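Local coordinates for Rho GTPase-activating protein 26 (Gallus gallus, PDB 1F7C) that stimulates GTP hydrolysis by the Rho-family GTPases RhoA and Cdc42 through this all-helical RhoGAP (BH) domain, at residues A[66-69]-A[70-74]; A[90-93]-A[94-98]; A[103-106]-A[107-110]; A[193-196]-A[197-200]; A[202-205]-A[206-210]. One frame throughout, in Å; residues are numbered along the deposited sequence.

Interaction 1 (A[66-69]-A[70-74])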
loop_
_atom_site.group_PDB
_atom_site.type_symbol
_atom_site.label_atom_id
_atom_site.label_comp_id
_atom_site.label_asym_id
_atom_site.label_seq_id
_atom_site.Cartn_x
_atom_site.Cartn_y
_atom_site.Cartn_z
ATOM N N SER A 66 -6.036 9.005 18.597
ATOM C CA SER A 66 -6.669 10.303 18.791
ATOM C C SER A 66 -6.203 11.323 17.761
ATOM O O SER A 66 -7.018 11.993 17.121
ATOM C CB SER A 66 -6.375 10.820 20.204
ATOM O OG SER A 66 -6.838 9.904 21.184
ATOM N N ARG A 67 -4.890 11.437 17.600
ATOM C CA ARG A 67 -4.327 12.389 16.655
ATOM C C ARG A 67 -4.579 11.959 15.221
ATOM O O ARG A 67 -4.777 12.795 14.340
ATOM C CB ARG A 67 -2.827 12.553 16.889
ATOM C CG ARG A 67 -2.459 12.888 18.320
ATOM C CD ARG A 67 -1.177 13.689 18.374
ATOM N NE ARG A 67 -1.353 15.001 17.758
ATOM C CZ ARG A 67 -0.389 15.907 17.630
ATOM N NH1 ARG A 67 0.838 15.649 18.074
ATOM N NH2 ARG A 67 -0.655 17.077 17.063
ATOM N N VAL A 68 -4.573 10.651 14.985
ATOM C CA VAL A 68 -4.805 10.130 13.644
ATOM C C VAL A 68 -6.167 10.584 13.129
ATOM O O VAL A 68 -6.255 11.289 12.118
ATOM C CB VAL A 68 -4.748 8.588 13.624
ATOM C CG1 VAL A 68 -5.120 8.068 12.244
ATOM C CG2 VAL A 68 -3.354 8.118 13.999
ATOM N N GLN A 69 -7.222 10.183 13.838
ATOM C CA GLN A 69 -8.592 10.538 13.469
ATOM C C GLN A 69 -8.745 12.034 13.228
ATOM O O GLN A 69 -9.485 12.458 12.337
ATOM C CB GLN A 69 -9.570 10.108 14.567
ATOM C CG GLN A 69 -9.644 8.611 14.811
ATOM C CD GLN A 69 -9.975 7.838 13.552
ATOM O OE1 GLN A 69 -10.761 8.294 12.720
ATOM N NE2 GLN A 69 -9.385 6.657 13.410
ATOM N N LYS A 70 -8.042 12.830 14.026
ATOM C CA LYS A 70 -8.115 14.278 13.902
ATOM C C LYS A 70 -7.491 14.777 12.604
ATOM O O LYS A 70 -7.985 15.728 12.000
ATOM C CB LYS A 70 -7.439 14.951 15.100
ATOM C CG LYS A 70 -7.607 16.461 15.110
ATOM C CD LYS A 70 -7.017 17.094 16.357
ATOM C CE LYS A 70 -7.159 18.611 16.315
ATOM N NZ LYS A 70 -6.564 19.255 17.519
ATOM N N LEU A 71 -6.400 14.144 12.180
ATOM C CA LEU A 71 -5.747 14.539 10.937
ATOM C C LEU A 71 -6.649 14.120 9.784
ATOM O O LEU A 71 -6.833 14.866 8.819
ATOM C CB LEU A 71 -4.373 13.866 10.807
ATOM C CG LEU A 71 -3.647 13.995 9.458
ATOM C CD1 LEU A 71 -3.503 15.456 9.073
ATOM C CD2 LEU A 71 -2.285 13.332 9.545
ATOM N N LEU A 72 -7.218 12.924 9.899
ATOM C CA LEU A 72 -8.116 12.404 8.877
ATOM C C LEU A 72 -9.277 13.360 8.630
ATOM O O LEU A 72 -9.530 13.760 7.492
ATOM C CB LEU A 72 -8.651 11.029 9.287
ATOM C CG LEU A 72 -7.685 9.870 9.043
ATOM C CD1 LEU A 72 -8.270 8.569 9.558
ATOM C CD2 LEU A 72 -7.413 9.771 7.551
ATOM N N SER A 73 -9.970 13.734 9.701
ATOM C CA SER A 73 -11.108 14.644 9.596
ATOM C C SER A 73 -10.735 15.934 8.874
ATOM O O SER A 73 -11.565 16.537 8.197
ATOM C CB SER A 73 -11.656 14.968 10.987
ATOM O OG SER A 73 -10.695 15.661 11.763
ATOM N N ILE A 74 -9.485 16.360 9.014
ATOM C CA ILE A 74 -9.037 17.577 8.351
ATOM C C ILE A 74 -8.708 17.305 6.887
ATOM O O ILE A 74 -8.817 18.194 6.039
ATOM C CB ILE A 74 -7.785 18.161 9.033
ATOM C CG1 ILE A 74 -8.102 18.506 10.487
ATOM C CG2 ILE A 74 -7.311 19.403 8.284
ATOM C CD1 ILE A 74 -6.935 19.112 11.240
#

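Interaction 2 (A[90-93]-A[94-98])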
loop_
_atom_site.group_PDB
_atom_site.type_symbol
_atom_site.label_atom_id
_atom_site.label_comp_id
_atom_site.label_asym_id
_atom_site.label_seq_id
_atom_site.Cartn_x
_atom_site.Cartn_y
_atom_site.Cartn_z
ATOM N N ALA A 90 4.025 20.617 9.876
ATOM C CA ALA A 90 5.090 19.972 10.632
ATOM C C ALA A 90 4.631 19.584 12.030
ATOM O O ALA A 90 5.269 18.780 12.702
ATOM C CB ALA A 90 6.299 20.893 10.716
ATOM N N GLU A 91 3.517 20.160 12.467
ATOM C CA GLU A 91 2.973 19.875 13.792
ATOM C C GLU A 91 2.546 18.416 13.900
ATOM O O GLU A 91 2.378 17.884 15.000
ATOM C CB GLU A 91 1.771 20.779 14.073
ATOM C CG GLU A 91 2.133 22.252 14.208
ATOM C CD GLU A 91 0.919 23.164 14.176
ATOM O OE1 GLU A 91 -0.042 22.908 14.939
ATOM O OE2 GLU A 91 0.932 24.139 13.390
ATOM N N TRP A 92 2.377 17.773 12.750
ATOM C CA TRP A 92 1.955 16.376 12.698
ATOM C C TRP A 92 3.107 15.371 12.703
ATOM O O TRP A 92 4.013 15.442 11.876
ATOM C CB TRP A 92 1.079 16.152 11.463
ATOM C CG TRP A 92 -0.239 16.868 11.522
ATOM C CD1 TRP A 92 -0.642 17.918 10.743
ATOM C CD2 TRP A 92 -1.326 16.593 12.420
ATOM N NE1 TRP A 92 -1.913 18.312 11.100
ATOM C CE2 TRP A 92 -2.356 17.515 12.126
ATOM C CE3 TRP A 92 -1.528 15.657 13.445
ATOM C CZ2 TRP A 92 -3.573 17.527 12.822
ATOM C CZ3 TRP A 92 -2.736 15.670 14.136
ATOM C CH2 TRP A 92 -3.741 16.598 13.820
ATOM N N GLU A 93 3.059 14.435 13.644
ATOM C CA GLU A 93 4.084 13.404 13.766
ATOM C C GLU A 93 4.014 12.433 12.590
ATOM O O GLU A 93 2.936 12.182 12.047
ATOM C CB GLU A 93 3.890 12.645 15.076
ATOM C CG GLU A 93 3.958 13.536 16.301
ATOM C CD GLU A 93 3.563 12.811 17.574
ATOM O OE1 GLU A 93 4.278 11.862 17.976
ATOM O OE2 GLU A 93 2.529 13.191 18.171
ATOM N N ILE A 94 5.167 11.891 12.204
ATOM C CA ILE A 94 5.250 10.941 11.100
ATOM C C ILE A 94 4.411 9.688 11.403
ATOM O O ILE A 94 3.684 9.200 10.538
ATOM C CB ILE A 94 6.735 10.528 10.824
ATOM C CG1 ILE A 94 7.511 11.698 10.198
ATOM C CG2 ILE A 94 6.781 9.315 9.907
ATOM C CD1 ILE A 94 7.029 12.106 8.817
ATOM N N LYS A 95 4.522 9.171 12.626
ATOM C CA LYS A 95 3.766 7.993 13.047
ATOM C C LYS A 95 2.263 8.255 12.847
ATOM O O LYS A 95 1.492 7.349 12.546
ATOM C CB LYS A 95 4.055 7.695 14.525
ATOM C CG LYS A 95 3.695 8.855 15.463
ATOM C CD LYS A 95 4.400 8.777 16.821
ATOM C CE LYS A 95 4.063 7.507 17.591
ATOM N NZ LYS A 95 4.684 7.483 18.954
ATOM N N THR A 96 1.868 9.512 13.013
ATOM C CA THR A 96 0.480 9.935 12.860
ATOM C C THR A 96 0.081 9.961 11.387
ATOM O O THR A 96 -1.019 9.543 11.021
ATOM C CB THR A 96 0.276 11.351 13.453
ATOM O OG1 THR A 96 0.541 11.322 14.861
ATOM C CG2 THR A 96 -1.138 11.836 13.221
ATOM N N ILE A 97 0.986 10.460 10.550
ATOM C CA ILE A 97 0.755 10.553 9.119
ATOM C C ILE A 97 0.736 9.192 8.415
ATOM O O ILE A 97 -0.011 9.007 7.450
ATOM C CB ILE A 97 1.814 11.464 8.471
ATOM C CG1 ILE A 97 1.654 12.884 9.029
ATOM C CG2 ILE A 97 1.687 11.428 6.934
ATOM C CD1 ILE A 97 2.752 13.851 8.636
ATOM N N THR A 98 1.543 8.240 8.886
ATOM C CA THR A 98 1.563 6.918 8.259
ATOM C C THR A 98 0.360 6.113 8.730
ATOM O O THR A 98 -0.154 5.263 8.001
ATOM C CB THR A 98 2.849 6.109 8.582
ATOM O OG1 THR A 98 2.945 5.888 9.991
ATOM C CG2 THR A 98 4.083 6.857 8.099
HETATM O O HOH W 1 0.920 13.919 15.682
#

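Interaction 3 (A[103-106]-A[107-110])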
loop_
_atom_site.group_PDB
_atom_site.type_symbol
_atom_site.label_atom_id
_atom_site.label_comp_id
_atom_site.label_asym_id
_atom_site.label_seq_id
_atom_site.Cartn_x
_atom_site.Cartn_y
_atom_site.Cartn_z
ATOM N N THR A 103 -5.215 3.637 7.979
ATOM C CA THR A 103 -6.617 3.562 8.381
ATOM C C THR A 103 -7.540 3.981 7.232
ATOM O O THR A 103 -8.628 3.427 7.082
ATOM C CB THR A 103 -6.908 4.420 9.642
ATOM O OG1 THR A 103 -6.750 5.807 9.333
ATOM C CG2 THR A 103 -5.958 4.046 10.770
ATOM N N TYR A 104 -7.107 4.946 6.419
ATOM C CA TYR A 104 -7.901 5.378 5.272
ATOM C C TYR A 104 -8.109 4.190 4.337
ATOM O O TYR A 104 -9.180 4.031 3.753
ATOM C CB TYR A 104 -7.197 6.489 4.488
ATOM C CG TYR A 104 -7.719 6.630 3.066
ATOM C CD1 TYR A 104 -8.887 7.345 2.791
ATOM C CD2 TYR A 104 -7.078 5.991 2.005
ATOM C CE1 TYR A 104 -9.408 7.416 1.494
ATOM C CE2 TYR A 104 -7.591 6.050 0.702
ATOM C CZ TYR A 104 -8.758 6.763 0.456
ATOM O OH TYR A 104 -9.279 6.796 -0.821
ATOM N N LEU A 105 -7.072 3.370 4.188
ATOM C CA LEU A 105 -7.135 2.200 3.327
ATOM C C LEU A 105 -8.065 1.119 3.875
ATOM O O LEU A 105 -8.689 0.383 3.111
ATOM C CB LEU A 105 -5.733 1.624 3.116
ATOM C CG LEU A 105 -4.824 2.421 2.179
ATOM C CD1 LEU A 105 -3.424 1.825 2.170
ATOM C CD2 LEU A 105 -5.418 2.405 0.777
ATOM N N ARG A 106 -8.151 1.024 5.197
ATOM C CA ARG A 106 -9.016 0.042 5.828
ATOM C C ARG A 106 -10.472 0.529 5.887
ATOM O O ARG A 106 -11.381 -0.242 6.192
ATOM C CB ARG A 106 -8.496 -0.282 7.230
ATOM C CG ARG A 106 -7.157 -1.016 7.215
ATOM C CD ARG A 106 -6.934 -1.800 8.501
ATOM N NE ARG A 106 -6.725 -0.930 9.656
ATOM C CZ ARG A 106 -5.548 -0.431 10.016
ATOM N NH1 ARG A 106 -4.458 -0.717 9.313
ATOM N NH2 ARG A 106 -5.461 0.358 11.081
ATOM N N MET A 107 -10.678 1.807 5.576
ATOM C CA MET A 107 -12.006 2.418 5.576
ATOM C C MET A 107 -12.686 2.364 4.211
ATOM O O MET A 107 -13.816 2.826 4.059
ATOM C CB MET A 107 -11.922 3.882 6.001
ATOM C CG MET A 107 -11.825 4.117 7.488
ATOM S SD MET A 107 -11.590 5.870 7.826
ATOM C CE MET A 107 -13.044 6.598 7.047
ATOM N N LEU A 108 -11.996 1.827 3.213
ATOM C CA LEU A 108 -12.580 1.735 1.884
ATOM C C LEU A 108 -13.658 0.664 1.893
ATOM O O LEU A 108 -13.500 -0.381 2.529
ATOM C CB LEU A 108 -11.504 1.402 0.858
ATOM C CG LEU A 108 -10.475 2.518 0.677
ATOM C CD1 LEU A 108 -9.360 2.050 -0.240
ATOM C CD2 LEU A 108 -11.162 3.760 0.116
ATOM N N PRO A 109 -14.780 0.915 1.200
ATOM C CA PRO A 109 -15.865 -0.075 1.164
ATOM C C PRO A 109 -15.340 -1.481 0.893
ATOM O O PRO A 109 -15.842 -2.460 1.433
ATOM C CB PRO A 109 -16.786 0.448 0.057
ATOM C CG PRO A 109 -15.894 1.361 -0.764
ATOM C CD PRO A 109 -15.061 2.034 0.289
ATOM N N GLY A 110 -14.315 -1.573 0.060
ATOM C CA GLY A 110 -13.739 -2.866 -0.236
ATOM C C GLY A 110 -12.233 -2.749 -0.286
ATOM O O GLY A 110 -11.706 -1.641 -0.284
#

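Interaction 4 (A[193-196]-A[197-200])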
loop_
_atom_site.group_PDB
_atom_site.type_symbol
_atom_site.label_atom_id
_atom_site.label_comp_id
_atom_site.label_asym_id
_atom_site.label_seq_id
_atom_site.Cartn_x
_atom_site.Cartn_y
_atom_site.Cartn_z
ATOM N N ALA A 193 -10.022 -22.950 5.381
ATOM C CA ALA A 193 -8.670 -23.475 5.501
ATOM C C ALA A 193 -7.817 -22.438 4.785
ATOM O O ALA A 193 -6.611 -22.603 4.612
ATOM C CB ALA A 193 -8.560 -24.823 4.809
ATOM N N ALA A 194 -8.482 -21.361 4.372
ATOM C CA ALA A 194 -7.854 -20.253 3.667
ATOM C C ALA A 194 -6.852 -19.530 4.557
ATOM O O ALA A 194 -6.205 -18.575 4.127
ATOM C CB ALA A 194 -8.922 -19.272 3.186
ATOM N N ILE A 195 -6.728 -19.986 5.799
ATOM C CA ILE A 195 -5.793 -19.378 6.730
ATOM C C ILE A 195 -4.364 -19.629 6.254
ATOM O O ILE A 195 -3.448 -18.874 6.578
ATOM C CB ILE A 195 -5.966 -19.957 8.163
ATOM C CG1 ILE A 195 -5.044 -19.226 9.145
ATOM C CG2 ILE A 195 -5.641 -21.440 8.173
ATOM C CD1 ILE A 195 -5.319 -17.731 9.272
ATOM N N MET A 196 -4.179 -20.682 5.467
ATOM C CA MET A 196 -2.859 -21.025 4.967
ATOM C C MET A 196 -2.421 -20.205 3.760
ATOM O O MET A 196 -1.293 -20.332 3.298
ATOM C CB MET A 196 -2.806 -22.521 4.658
ATOM C CG MET A 196 -3.022 -23.370 5.910
ATOM S SD MET A 196 -2.948 -25.137 5.631
ATOM C CE MET A 196 -4.664 -25.491 5.208
ATOM N N ASP A 197 -3.313 -19.358 3.256
ATOM C CA ASP A 197 -2.995 -18.503 2.114
ATOM C C ASP A 197 -2.757 -17.055 2.547
ATOM O O ASP A 197 -2.473 -16.200 1.716
ATOM C CB ASP A 197 -4.117 -18.534 1.064
ATOM C CG ASP A 197 -4.157 -19.834 0.274
ATOM O OD1 ASP A 197 -3.109 -20.507 0.144
ATOM O OD2 ASP A 197 -5.243 -20.174 -0.240
ATOM N N ILE A 198 -2.878 -16.781 3.844
ATOM C CA ILE A 198 -2.663 -15.432 4.356
ATOM C C ILE A 198 -1.236 -15.000 4.077
ATOM O O ILE A 198 -0.975 -13.852 3.714
ATOM C CB ILE A 198 -2.917 -15.359 5.883
ATOM C CG1 ILE A 198 -4.397 -15.625 6.178
ATOM C CG2 ILE A 198 -2.500 -13.999 6.429
ATOM C CD1 ILE A 198 -5.347 -14.637 5.531
ATOM N N LYS A 199 -0.304 -15.927 4.238
ATOM C CA LYS A 199 1.090 -15.616 3.994
ATOM C C LYS A 199 1.324 -15.132 2.566
ATOM O O LYS A 199 2.133 -14.234 2.344
ATOM C CB LYS A 199 1.972 -16.832 4.286
ATOM C CG LYS A 199 1.647 -18.057 3.454
ATOM C CD LYS A 199 2.642 -19.171 3.720
ATOM C CE LYS A 199 2.645 -19.566 5.191
ATOM N NZ LYS A 199 1.339 -20.148 5.605
ATOM N N PHE A 200 0.623 -15.719 1.598
ATOM C CA PHE A 200 0.793 -15.310 0.206
ATOM C C PHE A 200 0.238 -13.921 -0.076
ATOM O O PHE A 200 0.580 -13.311 -1.079
ATOM C CB PHE A 200 0.154 -16.312 -0.743
ATOM C CG PHE A 200 0.756 -17.675 -0.664
ATOM C CD1 PHE A 200 0.363 -18.564 0.329
ATOM C CD2 PHE A 200 1.741 -18.066 -1.564
ATOM C CE1 PHE A 200 0.945 -19.830 0.427
ATOM C CE2 PHE A 200 2.329 -19.326 -1.477
ATOM C CZ PHE A 200 1.930 -20.213 -0.477
HETATM O O HOH W 2 -0.692 -18.450 5.837
#

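Interaction 5 (A[202-205]-A[206-210])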
loop_
_atom_site.group_PDB
_atom_site.type_symbol
_atom_site.label_atom_id
_atom_site.label_comp_id
_atom_site.label_asym_id
_atom_site.label_seq_id
_atom_site.Cartn_x
_atom_site.Cartn_y
_atom_site.Cartn_z
ATOM N N ASN A 202 0.977 -11.515 1.585
ATOM C CA ASN A 202 2.172 -10.725 1.817
ATOM C C ASN A 202 3.160 -10.814 0.648
ATOM O O ASN A 202 3.810 -9.829 0.314
ATOM C CB ASN A 202 2.837 -11.166 3.123
ATOM C CG ASN A 202 1.921 -11.006 4.323
ATOM O OD1 ASN A 202 0.810 -10.491 4.204
ATOM N ND2 ASN A 202 2.385 -11.443 5.488
ATOM N N ILE A 203 3.256 -11.987 0.029
ATOM C CA ILE A 203 4.149 -12.197 -1.113
ATOM C C ILE A 203 3.716 -11.322 -2.293
ATOM O O ILE A 203 4.545 -10.826 -3.068
ATOM C CB ILE A 203 4.132 -13.679 -1.577
ATOM C CG1 ILE A 203 4.561 -14.595 -0.425
ATOM C CG2 ILE A 203 5.048 -13.870 -2.770
ATOM C CD1 ILE A 203 5.928 -14.270 0.145
ATOM N N VAL A 204 2.407 -11.140 -2.423
ATOM C CA VAL A 204 1.856 -10.330 -3.493
ATOM C C VAL A 204 2.368 -8.887 -3.353
ATOM O O VAL A 204 2.829 -8.291 -4.328
ATOM C CB VAL A 204 0.294 -10.371 -3.469
ATOM C CG1 VAL A 204 -0.286 -9.267 -4.340
ATOM C CG2 VAL A 204 -0.194 -11.730 -3.977
ATOM N N ILE A 205 2.297 -8.336 -2.143
ATOM C CA ILE A 205 2.764 -6.976 -1.931
ATOM C C ILE A 205 4.266 -6.882 -2.248
ATOM O O ILE A 205 4.713 -5.923 -2.881
ATOM C CB ILE A 205 2.503 -6.519 -0.488
ATOM C CG1 ILE A 205 1.013 -6.695 -0.151
ATOM C CG2 ILE A 205 2.949 -5.072 -0.311
ATOM C CD1 ILE A 205 0.040 -6.067 -1.139
ATOM N N GLU A 206 5.029 -7.888 -1.820
ATOM C CA GLU A 206 6.460 -7.924 -2.066
ATOM C C GLU A 206 6.762 -7.871 -3.550
ATOM O O GLU A 206 7.630 -7.116 -3.986
ATOM C CB GLU A 206 7.076 -9.186 -1.481
ATOM C CG GLU A 206 7.180 -9.201 0.030
ATOM C CD GLU A 206 7.868 -10.452 0.516
ATOM O OE1 GLU A 206 8.611 -11.056 -0.289
ATOM O OE2 GLU A 206 7.682 -10.828 1.691
ATOM N N ILE A 207 6.053 -8.678 -4.327
ATOM C CA ILE A 207 6.255 -8.704 -5.765
ATOM C C ILE A 207 5.935 -7.345 -6.388
ATOM O O ILE A 207 6.642 -6.881 -7.270
ATOM C CB ILE A 207 5.380 -9.786 -6.426
ATOM C CG1 ILE A 207 5.871 -11.174 -6.003
ATOM C CG2 ILE A 207 5.436 -9.651 -7.941
ATOM C CD1 ILE A 207 4.907 -12.313 -6.333
ATOM N N LEU A 208 4.875 -6.705 -5.915
ATOM C CA LEU A 208 4.482 -5.404 -6.442
ATOM C C LEU A 208 5.482 -4.305 -6.119
ATOM O O LEU A 208 5.642 -3.368 -6.901
ATOM C CB LEU A 208 3.102 -5.011 -5.920
ATOM C CG LEU A 208 1.922 -5.793 -6.512
ATOM C CD1 LEU A 208 0.625 -5.282 -5.911
ATOM C CD2 LEU A 208 1.902 -5.636 -8.021
ATOM N N ILE A 209 6.141 -4.408 -4.967
ATOM C CA ILE A 209 7.138 -3.418 -4.564
ATOM C C ILE A 209 8.416 -3.600 -5.398
ATOM O O ILE A 209 8.954 -2.642 -5.947
ATOM C CB ILE A 209 7.496 -3.548 -3.056
ATOM C CG1 ILE A 209 6.285 -3.168 -2.199
ATOM C CG2 ILE A 209 8.699 -2.658 -2.708
ATOM C CD1 ILE A 209 6.475 -3.439 -0.715
ATOM N N GLU A 210 8.871 -4.842 -5.520
ATOM C CA GLU A 210 10.083 -5.124 -6.266
ATOM C C GLU A 210 10.022 -5.014 -7.785
ATOM O O GLU A 210 11.058 -4.891 -8.425
ATOM C CB GLU A 210 10.623 -6.496 -5.865
ATOM C CG GLU A 210 11.366 -6.460 -4.539
ATOM C CD GLU A 210 11.913 -7.810 -4.129
ATOM O OE1 GLU A 210 12.591 -8.448 -4.962
ATOM O OE2 GLU A 210 11.672 -8.230 -2.976
#

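Interaction 1 (A[66-69]-A[70-74])
Leu72 sits one helical turn beyond Val68 in helix 65-76, and its side chain can be traced atom by atom across the backbone of that earlier turn. CB comes down near the carbonyl oxygen of Gln69, with Leu72 CB and Gln69 O 3.5 Å apart. With chi1 at -80°, CG swings anti to the carbonyl carbon and back along the helix, so that Leu72 CG rests 3.7 Å from Val68 O. At the tip, CD1 meets two side chains of different character. On the apolar side it approaches the CG1 branch of Val68, Leu72 CD1 to Val68 CG1 being 4.2 Å, and the two chains run alongside each other in a common direction. The polar neighbour is the amide oxygen of Gln69, whose chain bends at chi2 and brings OE1 to 4.0 Å from Leu72 CD1. Beyond the segments, Leu72 and Val68 both pack on Thr103 of helix 94-106.

The backbone keeps the alpha-helical pattern of bonds four residues back, that from Lys70 N to Ser66 O being weak. Leu72 N donates to Val68 O at 2.9 Å, and Ser73 N reaches Gln69 O at 3.0 Å. Ser73 also turns its hydroxyl backwards, OG donating to Lys70 O at 2.7 Å from above the carbonyl plane rather than on a lone pair.

The chemistry divides the helix lengthwise. Val68, Leu71 and Leu72 give it a buried hydrocarbon side that lies against helix 94-106, while Ser66, Gln69, Lys70 and Ser73 hold the solvent-facing side, where the Ser73 hydroxyl is satisfied by its own helix.

Interaction 2 (A[90-93]-A[94-98])
Glu93 and Thr96 meet at the start of helix 94-106, with Glu93 in the N-cap position. The Glu93 carbonyl serves the first turn: Ile97 N donates to Glu93 O at 3.0 Å, and Thr96 N adds a weak bond to the same oxygen. In a capping box the third helical residue would bind the N-cap amide directly; here a water stands between them. It accepts from Glu93 N at 3.0 Å, donates to Glu93 OE2 at 3.1 Å, and lies 2.7 Å from Thr96 OG1. Glu93 OE2 also forms a salt bridge with Arg67 of helix 65-76.

OE1 is lined by hydrocarbon, Lys95 CD approaching Glu93 OE1 to 3.3 Å. Lys95 places CG between its backbone N and carbonyl carbon (chi1 59°), which lays its chain beside that of Glu93, though NZ stays beyond salt-bridge range. With an alanine here, OE1 would probably lose its hydrocarbon flank and a nearby compensating charge.

On its other branch, Thr96 packs CG2 obliquely on the Trp92 ring, 3.8 Å from Trp92 CE3. The chemistry implies a helix start whose N-cap amide is satisfied by water and whose carboxylate is probably stabilised by flanking positive charges.

Interaction 3 (A[103-106]-A[107-110])
Met107 and Leu108 fold back on the C-terminal part of helix 94-106, where the chain leaves this helix of the all-helical RhoGAP domain for the loop leading to helix 115-125. Met107 comes first. Its amide makes a weak bond to the helix, Met107 N to Tyr104 O at 3.2 Å, and its side chain runs back over the carbonyl of Thr103, with Met107 CG 3.3 Å from Thr103 O. Farther out, Met107 touches Met76 of helix 65-76.

Leu108 follows with an extended backbone (psi 140°). Its two methyls divide the work. CD1 lies alongside Leu105, 4.1 Å separating Leu108 CD1 from Leu105 CD2, whereas CD2 goes to the phenol end of Tyr104. Tyr104 is directed there by a chi1 of 160°, which sets CG anti to its backbone N and sends the ring out from the helix, its phenol end coming up to Leu108. The carbonyls of Leu105 and Leu108 both accept from NH2 of Arg186, tying helix end and loop to one guanidinium group.

Pro109 then carries the chain past Gln32, whose backbone oxygen accepts the hydrogen bond of the Tyr104 hydroxyl. That same hydroxyl oxygen, Tyr104 OH, stands 3.7 Å from Leu108 CD2.

Interaction 4 (A[193-196]-A[197-200])
Ile195 and Ile198 touch through their side chains, Ile195 CD1 lying 3.9 Å from Ile198 CG1. Beside them the carbonyl oxygen of Ile195 takes a weak bond from Ile198 N and a firmer one from a water, which donates to Ile195 O at 2.9 Å. The water is gripped from the far side by a single residue: it accepts from Lys199 N at 3.0 Å and from Lys199 NZ at 2.7 Å. Bends at chi3 and chi4 curl the lysine chain back over the turn and so bring its ammonium to the water.

The backbone here passes from a 3-10 turn at 194-196 into helix 198-210. Asp197 N donates to Ala194 O at 3.1 Å. Next in line, Met196 O faces the edge of the Phe200 ring, in its plane and 3.7 Å from Phe200 CE1.

Farther out, Ile122 of helix 115-125 touches both Asp197 and Phe200. OD1 of Asp197 forms a salt bridge with Lys126, and an alanine in its place would probably leave that lysine without its carboxylate mate. The Phe200 ring packs on the same Lys126, while Ile198 meets Pro187 in the preceding loop.

Interaction 5 (A[202-205]-A[206-210])
Ile203 and Ile207, one turn apart in helix 198-210, show how a branched side chain settles against the turn before it. The bump is the Ile207 CG1-CD1 arm; its bed is the carbonyl of Ile203 together with the CG2 branch beside it. Ile207 CG1 rests 3.2 Å from Ile203 O, and the tip goes on until Ile207 CD1 is 3.9 Å from Ile203 CG2.

Two residues later the same fit recurs. Ile209 CG1 lies 3.2 Å from Ile205 O, and its CD1 comes 3.9 Å from Ile205 CG2. In both pairs the later isoleucine holds CG1 anti to its carbonyl carbon (chi1 -68° in Ile207), which sends the arm backwards, while the earlier one offers CG2. Between them Leu208 leans on Val204 more loosely, with Leu208 CD1 4.4 Å from Val204 CG1, though its CG sits closer over the Val204 carbonyl. Glu206 lies against the turn before it: its CG is 3.4 Å from Asn202 O, and the extended chain passes obliquely by Ile203.

Along the backbone, Glu206, Ile207, Leu208 and Ile209 each donate a bond four residues back, Ile207 N to Ile203 O measuring 2.9 Å. Ile207 and Leu208 press on helix 130-141, Leu208 and Ile209 on helix 146-164, and Ile205 and Glu206 on helix 173-184, the many-sided packing of a helix set within the all-helical RhoGAP bundle.

How the interactions relate
Interactions 1 and 2 form one neighbourhood, their centres 10 Å apart: Arg67 NH1 reaches Glu93 OE2 at 3.0 Å, and Trp92 NE1 lies 3.8 Å from Leu71 CD1. Interactions 2 and 3 mark the start and the end of helix 94-106, while interaction 1 runs beside that helix and touches interaction 3 where Leu72 CD1 meets Thr103 OG1. Interactions 4 and 5 follow each other on helix 198-210, and interaction 5 lies across the chain's centre from interactions 1, 2 and 3. The side chain of Arg60, the predicted arginine finger, lies about 10 Å from that of Lys95 and about 11 Å from that of Arg106, touching neither.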